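Local coordinates for hypothetical protein UNP Q5LQD5_SILPO (Silicibacter pomeroyi, PDB 2IMH) that is of unknown function but belongs to the DUF1028 family, with two antiparallel sheets and flanking helices that recall the Ntn-hydrolase fold, at residues L26-G29 with G30-R34; E56-Q59 with H60-D63; V110-S114 with G115-G119. All coordinates share one frame; numbering follows the deposited sequence.

Contact 1 of 3, residues L26-G29 with G30-R34; sequences LCVG and GWVLR
A short helix, 28-32, starts right after C27, which holds its N-cap position and touches W31 in the first turn. The chain then runs straight into strand 33-36, an outer strand of the four-stranded antiparallel sheet. C27 O accepts the backbone N of W31 at 3.1 Å and, weakly, that of G30. V28 O accepts V32 N at 2.9 Å. The indole of W31 leans to the start of the helix. Its CG is anti to its own carbonyl carbon (chi1 -76°), and this sets CD1 4.0 Å from C27 CB. L26 O sits at the edge of the ring, in its plane, 3.6 Å from CD1. The buried pair is V28 and V32, whose CG2 methyls meet at 3.7 Å. V28 also packs on A21 and T23 of strand 16-23, and V32 on A43 and Q45 of strand 40-45. The helix therefore touches both sheets. R34 then reaches back to W31. Its guanidinium group grips one carbonyl oxygen end-on, with NH1 at 2.9 Å and NH2 at 3.1 Å from W31 O, both nitrogens above the same face of that carbonyl.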
loop_
_atom_site.group_PDB
_atom_site.type_symbol
_atom_site.label_atom_id
_atom_site.label_comp_id
_atom_site.label_asym_id
_atom_site.label_seq_id
_atom_site.Cartn_x
_atom_site.Cartn_y
_atom_site.Cartn_z
ATOM N N LEU A 26 10.270 12.067 0.887
ATOM C CA LEU A 26 9.202 12.550 -0.014
ATOM C C LEU A 26 8.559 11.430 -0.815
ATOM O O LEU A 26 9.187 10.412 -1.083
ATOM C CB LEU A 26 9.775 13.565 -1.000
ATOM C CG LEU A 26 10.598 14.708 -0.416
ATOM C CD1 LEU A 26 11.038 15.626 -1.551
ATOM C CD2 LEU A 26 9.831 15.497 0.677
ATOM N N CYS A 27 7.308 11.647 -1.227
ATOM C CA CYS A 27 6.738 10.883 -2.324
ATOM C C CYS A 27 6.691 9.371 -2.086
ATOM O O CYS A 27 6.815 8.598 -3.036
ATOM C CB CYS A 27 7.508 11.168 -3.625
ATOM S SG CYS A 27 7.515 12.917 -4.134
ATOM N N VAL A 28 6.496 8.939 -0.837
ATOM C CA VAL A 28 6.381 7.494 -0.586
ATOM C C VAL A 28 5.401 6.772 -1.525
ATOM O O VAL A 28 5.678 5.672 -1.992
ATOM C CB VAL A 28 6.037 7.162 0.890
ATOM C CG1 VAL A 28 4.668 7.749 1.289
ATOM C CG2 VAL A 28 6.101 5.642 1.131
ATOM N N GLY A 29 4.243 7.374 -1.800
ATOM C CA GLY A 29 3.272 6.704 -2.692
ATOM C C GLY A 29 3.858 6.413 -4.073
ATOM O O GLY A 29 3.606 5.357 -4.649
ATOM N N GLY A 30 4.637 7.355 -4.593
ATOM C CA GLY A 30 5.266 7.232 -5.896
ATOM C C GLY A 30 6.352 6.178 -5.924
ATOM O O GLY A 30 6.490 5.436 -6.904
ATOM N N TRP A 31 7.110 6.089 -4.838
ATOM C CA TRP A 31 8.240 5.163 -4.789
ATOM C C TRP A 31 7.781 3.741 -4.551
ATOM O O TRP A 31 8.243 2.801 -5.217
ATOM C CB TRP A 31 9.236 5.565 -3.696
ATOM C CG TRP A 31 10.100 6.752 -4.086
ATOM C CD1 TRP A 31 10.041 8.018 -3.573
ATOM C CD2 TRP A 31 11.148 6.760 -5.061
ATOM N NE1 TRP A 31 10.997 8.826 -4.184
ATOM C CE2 TRP A 31 11.680 8.074 -5.100
ATOM C CE3 TRP A 31 11.702 5.778 -5.901
ATOM C CZ2 TRP A 31 12.739 8.440 -5.961
ATOM C CZ3 TRP A 31 12.749 6.145 -6.768
ATOM C CH2 TRP A 31 13.254 7.464 -6.789
ATOM N N VAL A 32 6.867 3.582 -3.595
ATOM C CA VAL A 32 6.720 2.297 -2.912
ATOM C C VAL A 32 5.542 1.444 -3.366
ATOM O O VAL A 32 5.695 0.229 -3.566
ATOM C CB VAL A 32 6.627 2.493 -1.391
ATOM C CG1 VAL A 32 6.319 1.175 -0.713
ATOM C CG2 VAL A 32 7.941 3.064 -0.858
ATOM N N LEU A 33 4.380 2.072 -3.546
ATOM C CA LEU A 33 3.154 1.280 -3.621
ATOM C C LEU A 33 2.689 1.080 -5.044
ATOM O O LEU A 33 2.510 2.050 -5.765
ATOM C CB LEU A 33 2.036 1.937 -2.807
ATOM C CG LEU A 33 2.172 1.973 -1.280
ATOM C CD1 LEU A 33 1.042 2.849 -0.698
ATOM C CD2 LEU A 33 2.160 0.559 -0.651
ATOM N N ARG A 34 2.491 -0.190 -5.418
ATOM C CA ARG A 34 1.922 -0.569 -6.721
ATOM C C ARG A 34 0.941 -1.724 -6.562
ATOM O O ARG A 34 1.024 -2.486 -5.601
ATOM C CB ARG A 34 3.019 -0.965 -7.709
ATOM C CG ARG A 34 3.903 0.175 -8.141
ATOM C CD ARG A 34 5.184 -0.320 -8.781
ATOM N NE ARG A 34 6.075 0.826 -8.916
ATOM C CZ ARG A 34 6.856 1.292 -7.945
ATOM N NH1 ARG A 34 6.936 0.660 -6.764
ATOM N NH2 ARG A 34 7.602 2.376 -8.185
#

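Contact 2 of 3, residues E56-Q59 with H60-D63; sequences EVLQ and HLRD
The imidazole of H60 and the guanidinium of R62 are the main flat groups on this last part of helix 51-62. The H60 ring has E56 O at its edge, 3.1 Å from CD2. A water also lies in the ring plane, 2.9 Å from H60 NE2. The same water donates to E56 OE1 at 2.8 Å, bridging two residues one turn apart. H73 of the next helix, 67-76, meets the H60 ring with the planes inclined. On the R62 guanidinium, L58 O lies over one face and Q59 OE1 is near the edge.

The amide of Q59 ties two later residues together. Its chain is bent at chi2 (58°), which lays the amide along the helix surface toward R62 and D63. Q59 OE1 takes a bond from R62 NH2 at 2.9 Å. The donor stands above the amide carbonyl plane, and the two flat groups are 36° apart. The other R62 nitrogens have partners too: NE bonds N38, and NH1 forms a salt bridge with D36. With an alanine in place of R62, D36 would probably lose its positive mate, N38 its donor, and the Q59 amide one of the two bonds that fix its rotation.

The backbone keeps the helical pattern to its end. R62 N bonds L58 O at 2.9 Å, and D63 N bonds Q59 O at 3.0 Å. D63 is the first residue to leave the helix. L58 CD2 and L61 CD1 make a loose apolar contact at 4.3 Å. At the end of the turn Q59 NE2 donates to D63 OD2 at 2.9 Å; the bond is nearly straight (173°) and in the amide plane, but meets OD2 from above the carboxylate.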
loop_
_atom_site.group_PDB
_atom_site.type_symbol
_atom_site.label_atom_id
_atom_site.label_comp_id
_atom_site.label_asym_id
_atom_site.label_seq_id
_atom_site.Cartn_x
_atom_site.Cartn_y
_atom_site.Cartn_z
ATOM N N GLU A 56 7.973 -5.483 -11.715
ATOM C CA GLU A 56 8.279 -6.834 -12.157
ATOM C C GLU A 56 7.699 -7.916 -11.258
ATOM O O GLU A 56 7.219 -8.948 -11.751
ATOM C CB GLU A 56 9.793 -6.999 -12.332
ATOM C CG GLU A 56 10.262 -6.155 -13.498
ATOM C CD GLU A 56 11.759 -6.244 -13.757
ATOM O OE1 GLU A 56 12.406 -7.170 -13.220
ATOM O OE2 GLU A 56 12.268 -5.385 -14.519
ATOM N N VAL A 57 7.720 -7.703 -9.947
ATOM C CA VAL A 57 7.156 -8.722 -9.038
ATOM C C VAL A 57 5.671 -8.968 -9.307
ATOM O O VAL A 57 5.206 -10.107 -9.193
ATOM C CB VAL A 57 7.448 -8.399 -7.546
ATOM C CG1 VAL A 57 6.507 -7.345 -6.998
ATOM C CG2 VAL A 57 7.422 -9.652 -6.692
ATOM N N LEU A 58 4.942 -7.914 -9.683
ATOM C CA LEU A 58 3.522 -8.067 -10.052
ATOM C C LEU A 58 3.366 -8.935 -11.317
ATOM O O LEU A 58 2.474 -9.787 -11.403
ATOM C CB LEU A 58 2.868 -6.703 -10.257
ATOM C CG LEU A 58 2.731 -5.853 -8.986
ATOM C CD1 LEU A 58 2.129 -4.491 -9.319
ATOM C CD2 LEU A 58 1.890 -6.535 -7.899
ATOM N N GLN A 59 4.246 -8.737 -12.290
ATOM C CA GLN A 59 4.228 -9.585 -13.481
ATOM C C GLN A 59 4.457 -11.055 -13.142
ATOM O O GLN A 59 3.784 -11.930 -13.688
ATOM C CB GLN A 59 5.248 -9.096 -14.510
ATOM C CG GLN A 59 5.104 -9.813 -15.856
ATOM C CD GLN A 59 3.724 -9.651 -16.474
ATOM O OE1 GLN A 59 3.164 -8.546 -16.521
ATOM N NE2 GLN A 59 3.172 -10.751 -16.972
ATOM N N HIS A 60 5.382 -11.340 -12.222
ATOM C CA HIS A 60 5.597 -12.735 -11.835
ATOM C C HIS A 60 4.357 -13.345 -11.189
ATOM O O HIS A 60 4.065 -14.514 -11.408
ATOM C CB HIS A 60 6.816 -12.894 -10.937
ATOM C CG HIS A 60 8.111 -12.679 -11.656
ATOM N ND1 HIS A 60 8.756 -13.687 -12.342
ATOM C CD2 HIS A 60 8.863 -11.567 -11.827
ATOM C CE1 HIS A 60 9.864 -13.207 -12.884
ATOM N NE2 HIS A 60 9.954 -11.924 -12.584
ATOM N N LEU A 61 3.663 -12.567 -10.372
ATOM C CA LEU A 61 2.380 -12.999 -9.798
ATOM C C LEU A 61 1.318 -13.263 -10.875
ATOM O O LEU A 61 0.589 -14.262 -10.795
ATOM C CB LEU A 61 1.860 -11.954 -8.818
ATOM C CG LEU A 61 2.607 -11.818 -7.487
ATOM C CD1 LEU A 61 2.032 -10.637 -6.653
ATOM C CD2 LEU A 61 2.634 -13.115 -6.672
ATOM N N ARG A 62 1.212 -12.359 -11.854
ATOM C CA ARG A 62 0.231 -12.527 -12.934
ATOM C C ARG A 62 0.493 -13.838 -13.642
ATOM O O ARG A 62 -0.432 -14.502 -14.063
ATOM C CB ARG A 62 0.345 -11.442 -13.999
ATOM C CG ARG A 62 -0.045 -10.072 -13.567
ATOM C CD ARG A 62 -0.040 -9.097 -14.733
ATOM N NE ARG A 62 -0.255 -7.763 -14.181
ATOM C CZ ARG A 62 0.696 -6.866 -13.960
ATOM N NH1 ARG A 62 0.370 -5.696 -13.419
ATOM N NH2 ARG A 62 1.959 -7.116 -14.290
ATOM N N ASP A 63 1.771 -14.170 -13.789
ATOM C CA ASP A 63 2.188 -15.343 -14.541
ATOM C C ASP A 63 2.233 -16.626 -13.701
ATOM O O ASP A 63 2.735 -17.654 -14.154
ATOM C CB ASP A 63 3.527 -15.067 -15.228
ATOM C CG ASP A 63 3.404 -14.052 -16.370
ATOM O OD1 ASP A 63 2.298 -13.909 -16.960
ATOM O OD2 ASP A 63 4.420 -13.408 -16.691
HETATM O O HOH W 1 12.032 -9.953 -12.935
HETATM O O HOH W 2 11.133 -9.816 -15.095
#

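Contact 3 of 3, residues V110-S114 with G115-G119; sequences VTFAS and GIASG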
loop_
_atom_site.group_PDB
_atom_site.type_symbol
_atom_site.label_atom_id
_atom_site.label_comp_id
_atom_site.label_asym_id
_atom_site.label_seq_id
_atom_site.Cartn_x
_atom_site.Cartn_y
_atom_site.Cartn_z
ATOM N N VAL A 110 6.838 -8.755 8.633
ATOM C CA VAL A 110 5.894 -9.551 9.409
ATOM C C VAL A 110 4.701 -9.946 8.514
ATOM O O VAL A 110 3.983 -9.075 8.034
ATOM C CB VAL A 110 5.345 -8.746 10.634
ATOM C CG1 VAL A 110 4.320 -9.561 11.396
ATOM C CG2 VAL A 110 6.490 -8.299 11.569
ATOM N N THR A 111 4.500 -11.239 8.265
ATOM C CA THR A 111 3.292 -11.652 7.539
ATOM C C THR A 111 2.164 -11.848 8.550
ATOM O O THR A 111 2.415 -12.116 9.730
ATOM C CB THR A 111 3.491 -12.952 6.752
ATOM O OG1 THR A 111 3.824 -13.995 7.684
ATOM C CG2 THR A 111 4.620 -12.776 5.712
ATOM N N PHE A 112 0.924 -11.712 8.097
ATOM C CA PHE A 112 -0.223 -11.937 8.968
ATOM C C PHE A 112 -1.340 -12.460 8.069
ATOM O O PHE A 112 -1.158 -12.533 6.867
ATOM C CB PHE A 112 -0.609 -10.652 9.718
ATOM C CG PHE A 112 -0.814 -9.454 8.824
ATOM C CD1 PHE A 112 -2.062 -9.188 8.281
ATOM C CD2 PHE A 112 0.248 -8.595 8.531
ATOM C CE1 PHE A 112 -2.269 -8.080 7.445
ATOM C CE2 PHE A 112 0.064 -7.482 7.699
ATOM C CZ PHE A 112 -1.192 -7.225 7.150
ATOM N N ALA A 113 -2.456 -12.929 8.608
ATOM C CA ALA A 113 -3.352 -13.764 7.779
ATOM C C ALA A 113 -3.626 -13.232 6.358
ATOM O O ALA A 113 -3.620 -13.996 5.378
ATOM C CB ALA A 113 -4.662 -14.030 8.507
ATOM N N SER A 114 -3.844 -11.927 6.252
ATOM C CA SER A 114 -4.307 -11.325 5.005
ATOM C C SER A 114 -3.386 -10.224 4.495
ATOM O O SER A 114 -3.852 -9.250 3.903
ATOM C CB SER A 114 -5.700 -10.743 5.211
ATOM O OG SER A 114 -5.636 -9.644 6.101
ATOM N N GLY A 115 -2.082 -10.381 4.703
ATOM C CA GLY A 115 -1.138 -9.342 4.309
ATOM C C GLY A 115 0.268 -9.432 4.859
ATOM O O GLY A 115 0.680 -10.476 5.370
ATOM N N ILE A 116 0.994 -8.322 4.754
ATOM C CA ILE A 116 2.415 -8.288 5.125
ATOM C C ILE A 116 2.816 -6.848 5.436
ATOM O O ILE A 116 2.454 -5.921 4.711
ATOM C CB ILE A 116 3.324 -8.925 4.022
ATOM C CG1 ILE A 116 4.787 -9.033 4.482
ATOM C CG2 ILE A 116 3.242 -8.146 2.689
ATOM C CD1 ILE A 116 5.625 -9.908 3.561
ATOM N N ALA A 117 3.540 -6.683 6.536
ATOM C CA ALA A 117 4.092 -5.399 6.926
ATOM C C ALA A 117 5.607 -5.502 6.738
ATOM O O ALA A 117 6.184 -6.551 7.017
ATOM C CB ALA A 117 3.779 -5.147 8.377
ATOM N N SER A 118 6.246 -4.431 6.250
ATOM C CA SER A 118 7.721 -4.413 6.140
ATOM C C SER A 118 8.263 -3.018 6.357
ATOM O O SER A 118 7.562 -2.033 6.160
ATOM C CB SER A 118 8.192 -4.969 4.792
ATOM O OG SER A 118 7.675 -4.216 3.697
ATOM N N GLY A 119 9.517 -2.913 6.769
ATOM C CA GLY A 119 10.066 -1.589 6.978
ATOM C C GLY A 119 11.552 -1.629 7.215
ATOM O O GLY A 119 12.135 -2.709 7.343
#
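G115 opens the second strand of a beta hairpin, paired with F112 across the two-residue turn A113-S114. Strand 108-112 is an outer strand of the six-stranded antiparallel sheet, and 115-120 lies next to it. G115 N bonds F112 O at 3.2 Å, and G115 O accepts F112 N at 3.0 Å. With no side chain on G115, the F112 ring lies over its backbone. The CH-pi contact runs from G115 CA to the centroid of the F112 ring at 3.8 Å. F112 CG stands between its own backbone N and carbonyl carbon (chi1 53°), which turns the ring across the strand.

I116 comes next, in a non-hydrogen-bonded pair with T111. Its CD1 meets T111 CG2 at 3.7 Å, and its CA makes a CA-H...O contact with V110 O at 3.4 Å. I116 also packs on A87, A95 and A97 of the four-stranded sheet, so this face joins the two sheets. A117 pairs with V110 through two bonds. A117 N reaches V110 O at 2.9 Å, nearly straight (173°), and A117 O accepts V110 N at 2.8 Å. V110, F112 and A117 share the other face, where V110 and F112 meet helix 126-137. S118 packs on Q85 and A87, and G119 O accepts a hydrogen bond from Q85 NE2.

The three contacts follow in series along the chain, and their centres are 18 to 19 Å apart. Contact 1 leads into the four-stranded sheet through strand 33-36. Contact 2 ends helix 51-62, which covers that sheet, with V57 and L58 packing on S42. These two contacts touch directly, R34 CB lying 4.0 Å from L58 CD1. Contact 3 belongs to the other, six-stranded sheet. It lies on the opposite side of the chain's centre from contact 1, with nearest atoms about 7 Å apart, and it comes no closer than about 10 Å to contact 2. Together they sample the layers of this protein: one covering helix, two sheets, and a short helix that touches both sheets.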